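Local coordinates for sugar ABC transporter substrate-binding protein (Treponema pallidum subsp. pallidum, PDB 5U2P) that probably binds a still unidentified small ligand, perhaps a sugar, in the periplasm for delivery to an ABC transporter, at residues 111-119 / 343-351. Numbering follows the deposited sequence.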
loop_
_atom_site.group_PDB
_atom_site.type_symbol
_atom_site.label_atom_id
_atom_site.label_comp_id
_atom_site.label_asym_id
_atom_site.label_seq_id
_atom_site.Cartn_x
_atom_site.Cartn_y
_atom_site.Cartn_z
ATOM N N GLU A 111 4.294 1.815 23.320
ATOM C CA GLU A 111 4.347 3.259 23.520
ATOM C C GLU A 111 2.928 3.824 23.525
ATOM O O GLU A 111 2.010 3.276 22.889
ATOM C CB GLU A 111 5.202 3.940 22.437
ATOM C CG GLU A 111 6.674 3.532 22.463
ATOM C CD GLU A 111 7.337 3.764 23.808
ATOM O OE1 GLU A 111 7.492 4.934 24.196
ATOM O OE2 GLU A 111 7.712 2.777 24.484
ATOM N N ALA A 112 2.750 4.918 24.257
ATOM C CA ALA A 112 1.424 5.493 24.471
ATOM C C ALA A 112 0.757 5.997 23.207
ATOM O O ALA A 112 -0.461 6.139 23.178
ATOM C CB ALA A 112 1.511 6.627 25.484
ATOM N N TRP A 113 1.536 6.268 22.163
ATOM C CA TRP A 113 0.971 6.804 20.922
ATOM C C TRP A 113 0.536 5.734 19.913
ATOM O O TRP A 113 -0.082 6.056 18.902
ATOM C CB TRP A 113 1.967 7.765 20.262
ATOM C CG TRP A 113 3.399 7.280 20.189
ATOM C CD1 TRP A 113 4.388 7.562 21.072
ATOM C CD2 TRP A 113 3.997 6.478 19.159
ATOM N NE1 TRP A 113 5.567 6.979 20.670
ATOM C CE2 TRP A 113 5.351 6.309 19.499
ATOM C CE3 TRP A 113 3.516 5.881 17.988
ATOM C CZ2 TRP A 113 6.228 5.546 18.726
ATOM C CZ3 TRP A 113 4.394 5.131 17.216
ATOM C CH2 TRP A 113 5.734 4.974 17.591
ATOM N N ILE A 114 0.843 4.463 20.181
ATOM C CA ILE A 114 0.466 3.394 19.249
ATOM C C ILE A 114 -1.043 3.369 18.935
ATOM O O ILE A 114 -1.431 3.169 17.783
ATOM C CB ILE A 114 0.922 2.031 19.781
ATOM C CG1 ILE A 114 2.449 1.945 19.750
ATOM C CG2 ILE A 114 0.323 0.881 18.983
ATOM C CD1 ILE A 114 3.061 1.947 18.351
ATOM N N PRO A 115 -1.908 3.590 19.941
ATOM C CA PRO A 115 -3.346 3.615 19.620
ATOM C C PRO A 115 -3.793 4.739 18.683
ATOM O O PRO A 115 -4.896 4.676 18.136
ATOM C CB PRO A 115 -4.004 3.786 20.996
ATOM C CG PRO A 115 -3.020 3.239 21.952
ATOM C CD PRO A 115 -1.675 3.562 21.395
ATOM N N ASP A 116 -2.959 5.755 18.507
ATOM C CA ASP A 116 -3.292 6.890 17.653
ATOM C C ASP A 116 -2.935 6.620 16.184
ATOM O O ASP A 116 -3.345 7.354 15.287
ATOM C CB ASP A 116 -2.571 8.144 18.132
ATOM C CG ASP A 116 -3.072 8.640 19.476
ATOM O OD1 ASP A 116 -4.273 8.458 19.779
ATOM O OD2 ASP A 116 -2.254 9.230 20.218
ATOM N N LEU A 117 -2.179 5.559 15.930
ATOM C CA LEU A 117 -1.860 5.190 14.554
ATOM C C LEU A 117 -3.083 4.686 13.795
ATOM O O LEU A 117 -3.896 3.943 14.343
ATOM C CB LEU A 117 -0.791 4.106 14.529
ATOM C CG LEU A 117 0.588 4.507 15.053
ATOM C CD1 LEU A 117 1.444 3.270 15.190
ATOM C CD2 LEU A 117 1.228 5.521 14.133
ATOM N N LEU A 118 -3.181 5.044 12.516
ATOM C CA LEU A 118 -4.277 4.566 11.692
ATOM C C LEU A 118 -4.080 3.099 11.324
ATOM O O LEU A 118 -5.002 2.288 11.454
ATOM C CB LEU A 118 -4.407 5.425 10.436
ATOM C CG LEU A 118 -4.776 6.890 10.711
ATOM C CD1 LEU A 118 -4.694 7.752 9.462
ATOM C CD2 LEU A 118 -6.155 7.008 11.334
ATOM N N ILE A 119 -2.886 2.778 10.833
ATOM C CA ILE A 119 -2.538 1.424 10.397
ATOM C C ILE A 119 -1.173 1.067 10.997
ATOM O O ILE A 119 -0.134 1.290 10.360
ATOM C CB ILE A 119 -2.466 1.295 8.854
ATOM C CG1 ILE A 119 -3.658 1.963 8.169
ATOM C CG2 ILE A 119 -2.358 -0.184 8.469
ATOM C CD1 ILE A 119 -3.486 2.109 6.658
ATOM N N GLY A 343 1.050 12.944 1.324
ATOM C CA GLY A 343 0.579 11.582 1.476
ATOM C C GLY A 343 -0.440 11.468 2.584
ATOM O O GLY A 343 -0.843 12.467 3.192
ATOM N N LEU A 344 -0.880 10.239 2.819
ATOM C CA LEU A 344 -1.884 9.962 3.822
ATOM C C LEU A 344 -1.274 10.100 5.221
ATOM O O LEU A 344 -0.110 9.754 5.433
ATOM C CB LEU A 344 -2.475 8.559 3.600
ATOM C CG LEU A 344 -3.301 8.412 2.309
ATOM C CD1 LEU A 344 -3.619 6.941 2.059
ATOM C CD2 LEU A 344 -4.579 9.226 2.378
ATOM N N PRO A 345 -2.057 10.615 6.182
ATOM C CA PRO A 345 -1.524 10.789 7.535
ATOM C C PRO A 345 -1.180 9.458 8.197
ATOM O O PRO A 345 -1.697 8.400 7.815
ATOM C CB PRO A 345 -2.669 11.494 8.279
ATOM C CG PRO A 345 -3.899 11.054 7.566
ATOM C CD PRO A 345 -3.491 10.964 6.114
ATOM N N ALA A 346 -0.319 9.516 9.202
ATOM C CA ALA A 346 0.055 8.320 9.965
ATOM C C ALA A 346 -0.818 8.174 11.205
ATOM O O ALA A 346 -1.084 7.061 11.676
ATOM C CB ALA A 346 1.512 8.391 10.367
ATOM N N PHE A 347 -1.254 9.318 11.724
ATOM C CA PHE A 347 -2.022 9.386 12.957
ATOM C C PHE A 347 -3.440 9.938 12.774
ATOM O O PHE A 347 -3.732 10.715 11.859
ATOM C CB PHE A 347 -1.275 10.244 13.993
ATOM C CG PHE A 347 -0.008 9.609 14.516
ATOM C CD1 PHE A 347 -0.023 8.849 15.674
ATOM C CD2 PHE A 347 1.193 9.775 13.842
ATOM C CE1 PHE A 347 1.135 8.264 16.148
ATOM C CE2 PHE A 347 2.352 9.195 14.308
ATOM C CZ PHE A 347 2.325 8.434 15.468
ATOM N N ARG A 348 -4.308 9.488 13.671
ATOM C CA ARG A 348 -5.652 10.032 13.864
ATOM C C ARG A 348 -5.654 11.551 14.074
ATOM O O ARG A 348 -4.799 12.086 14.777
ATOM C CB ARG A 348 -6.277 9.366 15.091
ATOM C CG ARG A 348 -7.715 8.951 14.970
ATOM C CD ARG A 348 -8.098 8.068 16.162
ATOM N NE ARG A 348 -7.277 6.858 16.233
ATOM C CZ ARG A 348 -7.399 5.832 15.398
ATOM N NH1 ARG A 348 -8.307 5.881 14.435
ATOM N NH2 ARG A 348 -6.623 4.762 15.524
ATOM N N ASN A 349 -6.638 12.234 13.481
ATOM C CA ASN A 349 -6.890 13.653 13.761
ATOM C C ASN A 349 -5.743 14.575 13.355
ATOM O O ASN A 349 -5.411 15.516 14.073
ATOM C CB ASN A 349 -7.191 13.849 15.249
ATOM C CG ASN A 349 -8.335 12.972 15.732
ATOM O OD1 ASN A 349 -9.327 12.782 15.022
ATOM N ND2 ASN A 349 -8.200 12.428 16.941
ATOM N N THR A 350 -5.149 14.298 12.201
ATOM C CA THR A 350 -4.162 15.182 11.599
ATOM C C THR A 350 -4.881 16.168 10.681
ATOM O O THR A 350 -5.110 15.886 9.502
ATOM C CB THR A 350 -3.119 14.389 10.809
ATOM O OG1 THR A 350 -2.465 13.464 11.696
ATOM C CG2 THR A 350 -2.081 15.299 10.209
ATOM N N THR A 351 -5.239 17.317 11.246
ATOM C CA THR A 351 -6.079 18.296 10.555
ATOM C C THR A 351 -5.485 18.795 9.238
ATOM O O THR A 351 -6.209 19.023 8.275
ATOM C CB THR A 351 -6.350 19.515 11.465
ATOM O OG1 THR A 351 -5.136 20.256 11.671
ATOM C CG2 THR A 351 -6.891 19.068 12.806
HETATM O O HOH W 1 -6.834 2.379 13.521
HETATM O O HOH W 2 -0.513 4.503 10.607
#
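The carbonyl oxygen of A346 receives the backbone N-H of L118 from across the contact, at 3.0 Å from its N, and probably also a proton from a water, which accepts from the N-H of I119. Two residues further on, the N of R348 meets the O of D116 at 2.8 Å and almost straight (175°). Together the two backbone bonds make a single antiparallel beta bridge whose non-hydrogen-bonded pair is L117 and F347; in this solute-binding protein it joins the loop before strand 131-132 to the loop between helices 331-337 and 360-367. The apolar ring of F347 offers one face to CD2 of L117, a CH-pi contact 3.6 Å from the centroid, and its edge to CB of D116 and O of W113. CE3 of W113 meets CZ of F347 obliquely, and A329 of helix 318-329 packs against both rings. The forked end of L118 lets CD1 meet CG of P345 while CD2 lies over one face of the R348 guanidinium. Arginine's length, bent at chi3 (-60°), reaches across to the 3-10 segment 114-116, while NH1 hydrogen-bonds to the backbone O of E368. Its NH2 donates to the O of P115 at 3.1 Å, with that oxygen in the guanidinium plane.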